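Long-range contacts in fructokinase (PDB 3C8U), which probably transfers a phosphate group from a nucleotide such as ATP to fructose, as a sugar kinase built on a P-loop fold: residues 33-38 and 130-135; 54-59 and 125-130. All coordinates share one frame; numbering follows the deposited sequence. Where two conformers were deposited one is given.

Both contacts are built on strand 126-131 of the five-stranded parallel sheet and share Glu130, with their centres about 10 Å apart. Along the chain come 33-38, where the loop after strand 23-28 runs into helix 36-48, then 54-59 on the edge strand that follows helix 36-48, and finally 125-130 and 130-135. Contact 2 pairs the edge strand with strand 126-131; contact 1 takes over where the latter ends and lets the loop beyond it meet the probable P-loop. The two also touch directly, Gly131 CA lying 3.5 Å from Met58 CG. Pairing in the sheet thus holds Glu130 near the strand end, beside the likely nucleotide-binding loop.

Contact 1: 33-38 and 130-135; sequences SGKSTL and EGNYLL
The carboxylate of Glu130 and the side-chain amide of Asn132 are the flat groups that meet 33-38, and each accepts one hydrogen bond from it. Ser36 OG comes in from above the carboxylate plane, 36° out of it, and donates to Glu130 OE2 at 2.7 Å. The other oxygen, Glu130 OE1, is bonded to Ser39 OG further along helix 36-48, so both ends of the carboxylate are tied to this part of the chain. At the amide, in the conformer described, Lys35 NZ reaches Asn132 OD1 at 2.6 Å, tilted 26° from the amide plane, and the two side chains run at about a right angle. Within 130-135, Asn132 CB rests over the centre of one face of the Tyr133 ring. The chain of Lys35 bends at chi3 and chi4, passing the strand end with CE 3.8 Å from Gly131 C before NZ meets the amide. Gly34 O accepts from both Thr37 N and Thr37 OG1 at the turn into the helix. Lys35 was modelled in two conformers, and whether its bond to Asn132 persists in the other is left open. Gly34, Lys35 and Ser36 fit a Walker A pattern, and the lysine amine, with the amide oxygen of Asn132 as its partner here, lies beside the strand end, consistent with the phosphate-binding place such a lysine takes in P-loop kinases.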
loop_
_atom_site.group_PDB
_atom_site.type_symbol
_atom_site.label_atom_id
_atom_site.label_comp_id
_atom_site.label_asym_id
_atom_site.label_seq_id
_atom_site.Cartn_x
_atom_site.Cartn_y
_atom_site.Cartn_z
ATOM N N SER A 33 -0.828 -9.582 -3.247
ATOM C CA SER A 33 0.529 -9.794 -2.691
ATOM C C SER A 33 0.502 -10.136 -1.197
ATOM O O SER A 33 1.492 -10.596 -0.630
ATOM C CB SER A 33 1.436 -8.594 -2.923
ATOM O OG SER A 33 0.979 -7.457 -2.210
ATOM N N GLY A 34 -0.637 -9.885 -0.576
ATOM C CA GLY A 34 -0.795 -10.089 0.882
ATOM C C GLY A 34 0.086 -9.154 1.708
ATOM O O GLY A 34 0.642 -9.512 2.745
ATOM N N LYS A 35 0.225 -7.936 1.226
ATOM C CA LYS A 35 1.149 -6.988 1.857
ATOM C C LYS A 35 0.778 -6.678 3.318
ATOM O O LYS A 35 1.644 -6.466 4.152
ATOM C CB LYS A 35 1.314 -5.714 1.011
ATOM C CG LYS A 35 0.087 -4.855 0.878
ATOM C CD LYS A 35 0.248 -3.830 -0.253
ATOM C CE LYS A 35 -1.071 -3.573 -0.948
ATOM N NZ LYS A 35 -1.402 -4.657 -1.957
ATOM N N SER A 36 -0.505 -6.698 3.643
ATOM C CA SER A 36 -0.903 -6.392 5.023
ATOM C C SER A 36 -0.410 -7.433 6.035
ATOM O O SER A 36 -0.282 -7.152 7.234
ATOM C CB SER A 36 -2.418 -6.180 5.125
ATOM O OG SER A 36 -2.818 -5.083 4.314
ATOM N N THR A 37 -0.120 -8.636 5.540
ATOM C CA THR A 37 0.370 -9.724 6.408
ATOM C C THR A 37 1.866 -9.600 6.728
ATOM O O THR A 37 2.383 -10.264 7.638
ATOM C CB THR A 37 0.130 -11.128 5.805
ATOM O OG1 THR A 37 0.931 -11.286 4.633
ATOM C CG2 THR A 37 -1.325 -11.344 5.476
ATOM N N LEU A 38 2.523 -8.712 6.000
ATOM C CA LEU A 38 3.937 -8.335 6.244
ATOM C C LEU A 38 4.058 -6.989 6.996
ATOM O O LEU A 38 4.809 -6.853 7.966
ATOM C CB LEU A 38 4.719 -8.299 4.922
ATOM C CG LEU A 38 6.194 -7.933 5.039
ATOM C CD1 LEU A 38 6.943 -8.990 5.882
ATOM C CD2 LEU A 38 6.832 -7.761 3.676
ATOM N N GLU A 130 1.402 1.476 3.155
ATOM C CA GLU A 130 1.285 0.293 2.335
ATOM C C GLU A 130 0.316 0.521 1.193
ATOM O O GLU A 130 -0.752 1.084 1.349
ATOM C CB GLU A 130 0.954 -0.971 3.165
ATOM C CG GLU A 130 -0.458 -1.092 3.609
ATOM C CD GLU A 130 -0.788 -2.418 4.257
ATOM O OE1 GLU A 130 0.111 -3.265 4.408
ATOM O OE2 GLU A 130 -1.957 -2.584 4.665
ATOM N N GLY A 131 0.754 0.109 0.015
ATOM C CA GLY A 131 -0.088 0.203 -1.207
ATOM C C GLY A 131 0.509 -0.452 -2.429
ATOM O O GLY A 131 1.612 -0.949 -2.411
ATOM N N ASN A 132 -0.212 -0.378 -3.530
ATOM C CA ASN A 132 0.242 -0.988 -4.771
ATOM C C ASN A 132 1.150 -0.085 -5.602
ATOM O O ASN A 132 1.896 -0.566 -6.437
ATOM C CB ASN A 132 -0.975 -1.447 -5.585
ATOM C CG ASN A 132 -1.774 -2.513 -4.862
ATOM O OD1 ASN A 132 -1.195 -3.411 -4.224
ATOM N ND2 ASN A 132 -3.078 -2.431 -4.945
ATOM N N TYR A 133 1.041 1.231 -5.388
ATOM C CA TYR A 133 1.673 2.229 -6.275
ATOM C C TYR A 133 2.683 3.141 -5.603
ATOM O O TYR A 133 2.754 4.322 -5.935
ATOM C CB TYR A 133 0.594 3.078 -6.979
ATOM C CG TYR A 133 -0.427 2.206 -7.676
ATOM C CD1 TYR A 133 -0.050 1.373 -8.727
ATOM C CD2 TYR A 133 -1.750 2.180 -7.268
ATOM C CE1 TYR A 133 -0.973 0.547 -9.352
ATOM C CE2 TYR A 133 -2.674 1.355 -7.889
ATOM C CZ TYR A 133 -2.282 0.546 -8.927
ATOM O OH TYR A 133 -3.210 -0.277 -9.542
ATOM N N LEU A 134 3.488 2.570 -4.696
ATOM C CA LEU A 134 4.436 3.353 -3.899
ATOM C C LEU A 134 5.827 3.450 -4.491
ATOM O O LEU A 134 6.649 4.249 -4.034
ATOM C CB LEU A 134 4.496 2.844 -2.460
ATOM C CG LEU A 134 3.134 2.814 -1.714
ATOM C CD1 LEU A 134 3.412 2.550 -0.217
ATOM C CD2 LEU A 134 2.253 4.084 -1.917
ATOM N N LEU A 135 6.044 2.643 -5.527
ATOM C CA LEU A 135 7.325 2.537 -6.250
ATOM C C LEU A 135 7.035 2.467 -7.748
ATOM O O LEU A 135 7.550 1.643 -8.496
ATOM C CB LEU A 135 8.125 1.314 -5.781
ATOM C CG LEU A 135 8.721 1.452 -4.363
ATOM C CD1 LEU A 135 9.478 0.204 -3.922
ATOM C CD2 LEU A 135 9.609 2.699 -4.211
#

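Contact 2: 54-59 and 125-130; sequences EVVPMD and RVAIIE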
loop_
_atom_site.group_PDB
_atom_site.type_symbol
_atom_site.label_atom_id
_atom_site.label_comp_id
_atom_site.label_asym_id
_atom_site.label_seq_id
_atom_site.Cartn_x
_atom_site.Cartn_y
_atom_site.Cartn_z
ATOM N N GLU A 54 3.075 2.169 13.031
ATOM C CA GLU A 54 1.735 1.777 12.591
ATOM C C GLU A 54 1.623 1.732 11.076
ATOM O O GLU A 54 2.355 2.410 10.370
ATOM C CB GLU A 54 0.702 2.726 13.187
ATOM C CG GLU A 54 0.527 2.506 14.677
ATOM C CD GLU A 54 -0.368 3.517 15.346
ATOM O OE1 GLU A 54 -1.593 3.464 15.131
ATOM O OE2 GLU A 54 0.157 4.345 16.116
ATOM N N VAL A 55 0.671 0.939 10.618
ATOM C CA VAL A 55 0.443 0.738 9.189
ATOM C C VAL A 55 -0.661 1.676 8.704
ATOM O O VAL A 55 -1.752 1.703 9.258
ATOM C CB VAL A 55 0.105 -0.738 8.853
ATOM C CG1 VAL A 55 -0.129 -0.880 7.338
ATOM C CG2 VAL A 55 1.243 -1.691 9.341
ATOM N N VAL A 56 -0.342 2.429 7.657
ATOM C CA VAL A 56 -1.274 3.381 7.034
ATOM C C VAL A 56 -1.565 2.899 5.599
ATOM O O VAL A 56 -0.726 3.005 4.701
ATOM C CB VAL A 56 -0.708 4.814 7.034
ATOM C CG1 VAL A 56 -1.667 5.793 6.216
ATOM C CG2 VAL A 56 -0.442 5.309 8.480
ATOM N N PRO A 57 -2.740 2.306 5.370
ATOM C CA PRO A 57 -2.995 1.905 3.982
ATOM C C PRO A 57 -3.403 3.035 3.054
ATOM O O PRO A 57 -4.058 4.004 3.469
ATOM C CB PRO A 57 -4.171 0.941 4.123
ATOM C CG PRO A 57 -4.243 0.620 5.533
ATOM C CD PRO A 57 -3.760 1.768 6.269
HETATM N N MSE A 58 -3.040 2.872 1.789
HETATM C CA MSE A 58 -3.437 3.820 0.725
HETATM C C MSE A 58 -4.857 3.606 0.202
HETATM O O MSE A 58 -5.389 4.456 -0.452
HETATM C CB MSE A 58 -2.409 3.885 -0.422
HETATM C CG MSE A 58 -2.421 2.850 -1.460
HETATM SE SE MSE A 58 -1.511 3.419 -3.186
HETATM C CE MSE A 58 -2.864 4.494 -3.887
ATOM N N ASP A 59 -5.480 2.503 0.578
ATOM C CA ASP A 59 -6.758 2.094 -0.028
ATOM C C ASP A 59 -7.887 3.095 0.217
ATOM O O ASP A 59 -8.862 3.175 -0.543
ATOM C CB ASP A 59 -7.206 0.702 0.479
ATOM C CG ASP A 59 -6.677 -0.432 -0.376
ATOM O OD1 ASP A 59 -6.166 -0.183 -1.500
ATOM O OD2 ASP A 59 -6.798 -1.592 0.069
ATOM N N ARG A 125 5.948 7.142 15.661
ATOM C CA ARG A 125 7.256 7.644 15.225
ATOM C C ARG A 125 7.551 7.241 13.789
ATOM O O ARG A 125 8.272 7.899 13.082
ATOM C CB ARG A 125 8.367 7.106 16.149
ATOM C CG ARG A 125 8.349 7.736 17.534
ATOM C CD ARG A 125 9.747 7.887 18.112
ATOM N NE ARG A 125 10.742 8.170 17.086
ATOM C CZ ARG A 125 11.999 7.756 17.167
ATOM N NH1 ARG A 125 12.377 7.051 18.226
ATOM N NH2 ARG A 125 12.863 8.033 16.194
ATOM N N VAL A 126 6.949 6.134 13.380
ATOM C CA VAL A 126 7.127 5.610 12.027
ATOM C C VAL A 126 5.793 5.161 11.462
ATOM O O VAL A 126 5.092 4.376 12.077
ATOM C CB VAL A 126 8.083 4.410 12.025
ATOM C CG1 VAL A 126 8.203 3.783 10.606
ATOM C CG2 VAL A 126 9.459 4.850 12.588
ATOM N N ALA A 127 5.467 5.693 10.292
ATOM C CA ALA A 127 4.302 5.258 9.528
ATOM C C ALA A 127 4.788 4.384 8.387
ATOM O O ALA A 127 5.631 4.785 7.568
ATOM C CB ALA A 127 3.495 6.457 8.984
ATOM N N ILE A 128 4.267 3.165 8.390
ATOM C CA ILE A 128 4.505 2.218 7.325
ATOM C C ILE A 128 3.313 2.376 6.406
ATOM O O ILE A 128 2.197 2.001 6.754
ATOM C CB ILE A 128 4.601 0.773 7.786
ATOM C CG1 ILE A 128 5.755 0.603 8.776
ATOM C CG2 ILE A 128 4.727 -0.176 6.562
ATOM C CD1 ILE A 128 5.734 -0.724 9.407
ATOM N N ILE A 129 3.588 2.973 5.254
ATOM C CA ILE A 129 2.560 3.289 4.260
ATOM C C ILE A 129 2.564 2.104 3.317
ATOM O O ILE A 129 3.604 1.736 2.795
ATOM C CB ILE A 129 2.889 4.572 3.461
ATOM C CG1 ILE A 129 3.222 5.758 4.373
ATOM C CG2 ILE A 129 1.747 4.916 2.441
ATOM C CD1 ILE A 129 2.229 6.020 5.416
ATOM N N GLU A 130 1.402 1.476 3.155
ATOM C CA GLU A 130 1.285 0.293 2.335
ATOM C C GLU A 130 0.316 0.521 1.193
ATOM O O GLU A 130 -0.752 1.084 1.349
ATOM C CB GLU A 130 0.954 -0.971 3.165
ATOM C CG GLU A 130 -0.458 -1.092 3.609
ATOM C CD GLU A 130 -0.788 -2.418 4.257
ATOM O OE1 GLU A 130 0.111 -3.265 4.408
ATOM O OE2 GLU A 130 -1.957 -2.584 4.665
#
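Glu54 and Val56 each give and take a backbone hydrogen bond with the strand of 125-130, and Met58 N adds a fifth. Glu54 N donates to Val126 O, and Glu54 O accepts from Ile128 N at 2.9 Å; Val56 repeats this with Ile128 O and Glu130 N, its N lying 2.7 Å from Ile128 O in a nearly straight bond (172° at the hydrogen). Met58 N closes the series on Glu130 O. Pro57 has no N-H to give, and in this parallel register none is needed from it. Strand 126-131 turns its other edge to strand 23-28, where the backbone of Ala127 bonds to Gln23 and Val25. Strand order 2-3-1-4-5 is that of a P-loop kinase core, with 53-57 at the edge. On the face of Val56 and Ala127, Ile129 CD1 packs 3.6 Å from Val56 CB, with Leu91 of helix 85-97 against Val56, and Phe88 and Leu95 against Ile129. On the other face Val55 CG1, anti to its backbone N (chi1 180°), sits 3.5 Å from Glu130 CD. An alanine in place of Glu130 would probably leave Ser36 OG and Ser39 OG without their carboxylate partner and open a gap beside this methyl. Val55 also leans on Asn40 and Ala43 of helix 36-48.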